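Local coordinates for sp1 protein (Swine acute diarrhea syndrome coronavirus, PDB 6LPA) that is an alphacoronavirus nsp1, a viral protein associated with host cell proliferation and immune evasion, that probably suppresses host gene expression as its relatives do, at residues 20-23 and 24-28; 79-82 and 83-87. All coordinates share one frame; numbering follows the deposited sequence.

Contact 1. Residues 20-23 and 24-28; sequences GYPT and MSDAV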
ATOM      1  N   GLY A  20      -5.805 -10.744  -7.324  1.00 49.09           N
ATOM      2  CA  GLY A  20      -5.888  -9.415  -6.747  1.00 46.62           C
ATOM      3  C   GLY A  20      -6.495  -8.414  -7.716  1.00 51.76           C
ATOM      4  O   GLY A  20      -7.117  -8.812  -8.707  1.00 54.47           O
ATOM      5  N   TYR A  21      -6.314  -7.122  -7.452  1.00 45.00           N
ATOM      6  CA  TYR A  21      -6.990  -6.061  -8.182  1.00 52.38           C
ATOM      7  C   TYR A  21      -5.982  -5.059  -8.747  1.00 53.97           C
ATOM      8  O   TYR A  21      -4.944  -4.808  -8.130  1.00 53.36           O
ATOM      9  CB  TYR A  21      -8.004  -5.348  -7.272  1.00 53.97           C
ATOM     10  CG  TYR A  21      -9.006  -6.329  -6.690  1.00 55.68           C
ATOM     11  CD1 TYR A  21      -9.936  -6.960  -7.504  1.00 55.09           C
ATOM     12  CD2 TYR A  21      -8.992  -6.662  -5.341  1.00 50.67           C
ATOM     13  CE1 TYR A  21     -10.834  -7.883  -6.987  1.00 54.31           C
ATOM     14  CE2 TYR A  21      -9.897  -7.580  -4.814  1.00 50.19           C
ATOM     15  CZ  TYR A  21     -10.808  -8.187  -5.643  1.00 54.87           C
ATOM     16  OH  TYR A  21     -11.712  -9.092  -5.126  1.00 58.66           O
ATOM     17  N   PRO A  22      -6.274  -4.477  -9.920  1.00 59.23           N
ATOM     18  CA  PRO A  22      -5.236  -3.709 -10.626  1.00 55.27           C
ATOM     19  C   PRO A  22      -5.058  -2.275 -10.149  1.00 58.10           C
ATOM     20  O   PRO A  22      -3.976  -1.707 -10.370  1.00 61.63           O
ATOM     21  CB  PRO A  22      -5.708  -3.741 -12.090  1.00 57.70           C
ATOM     22  CG  PRO A  22      -7.144  -4.189 -12.058  1.00 59.93           C
ATOM     23  CD  PRO A  22      -7.554  -4.444 -10.641  1.00 59.41           C
ATOM     24  N   THR A  23      -6.057  -1.661  -9.521  1.00 56.46           N
ATOM     25  CA  THR A  23      -5.925  -0.297  -9.039  1.00 56.82           C
ATOM     26  C   THR A  23      -6.463  -0.190  -7.624  1.00 60.87           C
ATOM     27  O   THR A  23      -7.308  -0.985  -7.202  1.00 59.23           O
ATOM     28  CB  THR A  23      -6.675   0.694  -9.917  1.00 61.32           C
ATOM     29  OG1 THR A  23      -8.033   0.265 -10.049  1.00 63.13           O
ATOM     30  CG2 THR A  23      -6.007   0.804 -11.288  1.00 62.85           C
ATOM     31  N   MET A  24      -5.962   0.816  -6.900  1.00 58.37           N
ATOM     32  CA  MET A  24      -6.426   1.067  -5.544  1.00 61.59           C
ATOM     33  C   MET A  24      -7.937   1.228  -5.510  1.00 61.50           C
ATOM     34  O   MET A  24      -8.614   0.641  -4.659  1.00 58.68           O
ATOM     35  CB  MET A  24      -5.739   2.314  -4.987  1.00 58.39           C
ATOM     36  CG  MET A  24      -6.154   2.658  -3.579  1.00 58.58           C
ATOM     37  SD  MET A  24      -5.900   1.235  -2.515  1.00 66.49           S
ATOM     38  CE  MET A  24      -6.253   1.945  -0.909  1.00 56.87           C
ATOM     39  N   SER A  25      -8.484   2.001  -6.449  1.00 62.82           N
ATOM     40  CA  SER A  25      -9.922   2.250  -6.465  1.00 62.34           C
ATOM     41  C   SER A  25     -10.710   0.947  -6.572  1.00 59.26           C
ATOM     42  O   SER A  25     -11.683   0.733  -5.841  1.00 62.12           O
ATOM     43  CB  SER A  25     -10.273   3.188  -7.618  1.00 66.87           C
ATOM     44  OG  SER A  25     -11.566   2.892  -8.114  1.00 70.52           O
ATOM     45  N   ASP A  26     -10.296   0.063  -7.481  1.00 63.75           N
ATOM     46  CA  ASP A  26     -10.984  -1.215  -7.635  1.00 60.79           C
ATOM     47  C   ASP A  26     -10.813  -2.094  -6.397  1.00 62.23           C
ATOM     48  O   ASP A  26     -11.758  -2.785  -5.984  1.00 57.54           O
ATOM     49  CB  ASP A  26     -10.472  -1.924  -8.887  1.00 64.03           C
ATOM     50  CG  ASP A  26     -11.378  -3.048  -9.322  1.00 68.94           C
ATOM     51  OD1 ASP A  26     -12.580  -2.791  -9.559  1.00 74.34           O
ATOM     52  OD2 ASP A  26     -10.890  -4.193  -9.424  1.00 69.40           O
ATOM     53  N   ALA A  27      -9.622  -2.068  -5.785  1.00 56.93           N
ATOM     54  CA  ALA A  27      -9.373  -2.866  -4.585  1.00 56.47           C
ATOM     55  C   ALA A  27     -10.260  -2.423  -3.426  1.00 54.85           C
ATOM     56  O   ALA A  27     -10.821  -3.256  -2.693  1.00 53.02           O
ATOM     57  CB  ALA A  27      -7.897  -2.765  -4.195  1.00 49.37           C
ATOM     58  N   VAL A  28     -10.374  -1.106  -3.221  1.00 57.75           N
ATOM     59  CA  VAL A  28     -11.196  -0.586  -2.131  1.00 55.69           C
ATOM     60  C   VAL A  28     -12.615  -1.122  -2.248  1.00 57.57           C
ATOM     61  O   VAL A  28     -13.205  -1.582  -1.267  1.00 59.03           O
ATOM     62  CB  VAL A  28     -11.173   0.953  -2.119  1.00 60.50           C
ATOM     63  CG1 VAL A  28     -12.192   1.498  -1.123  1.00 57.55           C
ATOM     64  CG2 VAL A  28      -9.788   1.451  -1.764  1.00 62.21           C
TER

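Contact 2. Residues 79-82 and 83-87; sequences GARP and RCLRG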
ATOM      1  N   GLY A  79       3.387  -7.420  -3.853  1.00 47.77           N
ATOM      2  CA  GLY A  79       4.835  -7.323  -3.834  1.00 47.97           C
ATOM      3  C   GLY A  79       5.421  -6.361  -2.809  1.00 48.96           C
ATOM      4  O   GLY A  79       6.625  -6.415  -2.553  1.00 51.67           O
ATOM      5  N   ALA A  80       4.611  -5.497  -2.204  1.00 48.90           N
ATOM      6  CA  ALA A  80       5.163  -4.578  -1.211  1.00 50.27           C
ATOM      7  C   ALA A  80       5.732  -5.335  -0.011  1.00 51.35           C
ATOM      8  O   ALA A  80       5.224  -6.388   0.392  1.00 47.42           O
ATOM      9  CB  ALA A  80       4.101  -3.584  -0.738  1.00 48.00           C
ATOM     10  N   ARG A  81       6.792  -4.777   0.570  1.00 51.69           N
ATOM     11  CA  ARG A  81       7.539  -5.415   1.655  1.00 50.73           C
ATOM     12  C   ARG A  81       7.840  -4.424   2.777  1.00 52.64           C
ATOM     13  O   ARG A  81       8.989  -4.001   2.959  1.00 52.12           O
ATOM     14  CB  ARG A  81       8.838  -6.029   1.126  1.00 49.59           C
ATOM     15  CG  ARG A  81       8.650  -7.194   0.171  1.00 49.23           C
ATOM     16  CD  ARG A  81       8.229  -8.447   0.922  1.00 44.95           C
ATOM     17  NE  ARG A  81       8.049  -9.585   0.023  1.00 47.07           N
ATOM     18  CZ  ARG A  81       6.980  -9.772  -0.741  1.00 47.95           C
ATOM     19  NH1 ARG A  81       5.974  -8.903  -0.721  1.00 46.73           N
ATOM     20  NH2 ARG A  81       6.911 -10.835  -1.523  1.00 49.99           N
ATOM     21  N   PRO A  82       6.845  -4.067   3.587  1.00 54.18           N
ATOM     22  CA  PRO A  82       7.135  -3.335   4.819  1.00 52.43           C
ATOM     23  C   PRO A  82       7.667  -4.278   5.885  1.00 55.86           C
ATOM     24  O   PRO A  82       7.484  -5.502   5.837  1.00 57.42           O
ATOM     25  CB  PRO A  82       5.777  -2.769   5.227  1.00 54.23           C
ATOM     26  CG  PRO A  82       4.830  -3.813   4.766  1.00 53.82           C
ATOM     27  CD  PRO A  82       5.412  -4.391   3.483  1.00 52.41           C
ATOM     28  N   ARG A  83       8.343  -3.689   6.862  1.00 52.97           N
ATOM     29  CA  ARG A  83       8.770  -4.470   8.008  1.00 58.87           C
ATOM     30  C   ARG A  83       7.546  -4.986   8.759  1.00 59.20           C
ATOM     31  O   ARG A  83       6.470  -4.376   8.735  1.00 60.44           O
ATOM     32  CB  ARG A  83       9.651  -3.634   8.938  1.00 63.86           C
ATOM     33  CG  ARG A  83      10.787  -2.901   8.237  1.00 58.75           C
ATOM     34  CD  ARG A  83      11.110  -1.590   8.966  1.00 62.98           C
ATOM     35  NE  ARG A  83      12.218  -0.830   8.374  1.00 63.99           N
ATOM     36  CZ  ARG A  83      12.092   0.365   7.791  1.00 64.95           C
ATOM     37  NH1 ARG A  83      10.900   0.945   7.692  1.00 61.76           N
ATOM     38  NH2 ARG A  83      13.160   0.979   7.297  1.00 64.15           N
ATOM     39  N   CYS A  84       7.702  -6.140   9.395  1.00 61.04           N
ATOM     40  CA  CYS A  84       6.630  -6.737  10.190  1.00 59.22           C
ATOM     41  C   CYS A  84       5.456  -7.185   9.331  1.00 57.24           C
ATOM     42  O   CYS A  84       4.368  -7.435   9.861  1.00 54.78           O
ATOM     43  CB  CYS A  84       6.128  -5.775  11.271  1.00 58.95           C
ATOM     44  SG  CYS A  84       7.441  -5.215  12.374  1.00 76.67           S
ATOM     45  N   LEU A  85       5.635  -7.278   8.012  1.00 48.94           N
ATOM     46  CA  LEU A  85       4.598  -7.883   7.186  1.00 50.79           C
ATOM     47  C   LEU A  85       4.411  -9.337   7.614  1.00 46.74           C
ATOM     48  O   LEU A  85       5.355 -10.128   7.588  1.00 49.62           O
ATOM     49  CB  LEU A  85       4.972  -7.793   5.704  1.00 48.62           C
ATOM     50  CG  LEU A  85       4.018  -8.500   4.736  1.00 48.83           C
ATOM     51  CD1 LEU A  85       2.600  -7.912   4.861  1.00 45.75           C
ATOM     52  CD2 LEU A  85       4.516  -8.371   3.304  1.00 49.65           C
ATOM     53  N   ARG A  86       3.197  -9.688   8.017  1.00 45.63           N
ATOM     54  CA  ARG A  86       2.927 -11.042   8.496  1.00 49.12           C
ATOM     55  C   ARG A  86       2.187 -11.903   7.488  1.00 48.89           C
ATOM     56  O   ARG A  86       2.192 -13.131   7.616  1.00 48.17           O
ATOM     57  CB  ARG A  86       2.107 -10.995   9.793  1.00 47.90           C
ATOM     58  CG  ARG A  86       2.773 -10.208  10.886  1.00 44.15           C
ATOM     59  CD  ARG A  86       4.187 -10.758  11.126  1.00 46.37           C
ATOM     60  NE  ARG A  86       4.878  -9.938  12.109  1.00 51.47           N
ATOM     61  CZ  ARG A  86       6.169 -10.027  12.413  1.00 52.26           C
ATOM     62  NH1 ARG A  86       6.960 -10.929  11.820  1.00 49.05           N
ATOM     63  NH2 ARG A  86       6.666  -9.205  13.330  1.00 54.40           N
ATOM     64  N   GLY A  87       1.548 -11.302   6.500  1.00 47.13           N
ATOM     65  CA  GLY A  87       0.824 -12.087   5.531  1.00 46.94           C
ATOM     66  C   GLY A  87      -0.238 -11.242   4.857  1.00 47.23           C
ATOM     67  O   GLY A  87      -0.299 -10.031   5.045  1.00 49.18           O
TER

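Contact 1. Residues 20-23 and 24-28
Thr23 O accepts from Ala27 N at 2.9 Å, the first i to i+4 bond of helix 24-28, and this places Thr23 at the N-cap. Its side chain supplies the capping bond: with chi1 at 54°, OG1 lies between the backbone N and the carbonyl carbon and is turned to the helix start, where Asp26 N reaches Thr23 OG1 over 3.4 Å, a weak bond. Asp26 CB packs 3.5 Å from Thr23 OG1, the two side chains crossing at about a right angle. The carboxylate, put out by a CG anti to the backbone N (chi1 -164°), turns back over the preceding loop: Asp26 OD2 lies 3.5 Å from Tyr21 CD1 and 3.6 Å from Pro22 CD, with ring and carboxylate planes 79° apart. Tyr21 also packs on Ala27, CB to CB at 4.0 Å, so the loop folds back along the first turn. Glu66 of the second subunit accepts from Met24 N, placing the helix start at the dimer interface. Within the fold, Met24, Ala27 and Val28 rest on Ile75 of strand 71-77, and Tyr21 makes a backbone hydrogen bond with Phe61 of strand 61-66.

Contact 2. Residues 79-82 and 83-87
Leu85 turns back onto Pro82 across a type II beta turn that runs from one to the other and is closed by a weak bond from Leu85 N to Pro82 O, 3.4 Å long with an N-H...O angle of 147°. Traced outward, Leu85 CB first meets that same carbonyl, 3.4 Å from Pro82 O, and also lies 4.1 Å from Pro82 CD. CG stands anti to the backbone N (chi1 175°), which carries the branch point back along the preceding loop. Of the two methyls, Leu85 CD2 makes the contact: it sits 4.1 Å from Pro82 CD and, farther on, 3.6 Å from Ala80 O. Arg81 holds the Ala80 carbonyl from another direction, its NH1 donating to Ala80 O at 2.9 Å; the donor stands above the carbonyl plane, 59° out of it, while the oxygen lies close to the guanidinium plane. NH1 also bonds to Phe78 O, so one arginine nitrogen links two loop carbonyls. At the corner of the turn, Arg83 forms a salt bridge with Asp60 of the second subunit. The chemistry is therefore divided: the leucine lies against the proline ring and also borders two carbonyl oxygens, the Arg81 bonds help to fix the loop before the turn, and charge pairing ties the corner of the turn to the other chain.

In the fold
Contact 1 comes first along the chain, where a loop enters helix 24-28; contact 2 follows later, where the loop after strand 71-77 turns into strand 85-91. Their centres are 18 Å apart and their nearest atoms about 10 Å, so they do not touch. The six-stranded mixed sheet relates them: the helix packs on strand 71-77, while Pro82 of the turn touches Tyr74 of that strand and Leu85 touches Ala64 of strand 61-66. Both reach the second subunit, where Pro22 of one chain packs on Arg83 of the other. The loop leading into the helix and the turn before strand 85-91 thus meet across the interface, although they are separate within one chain.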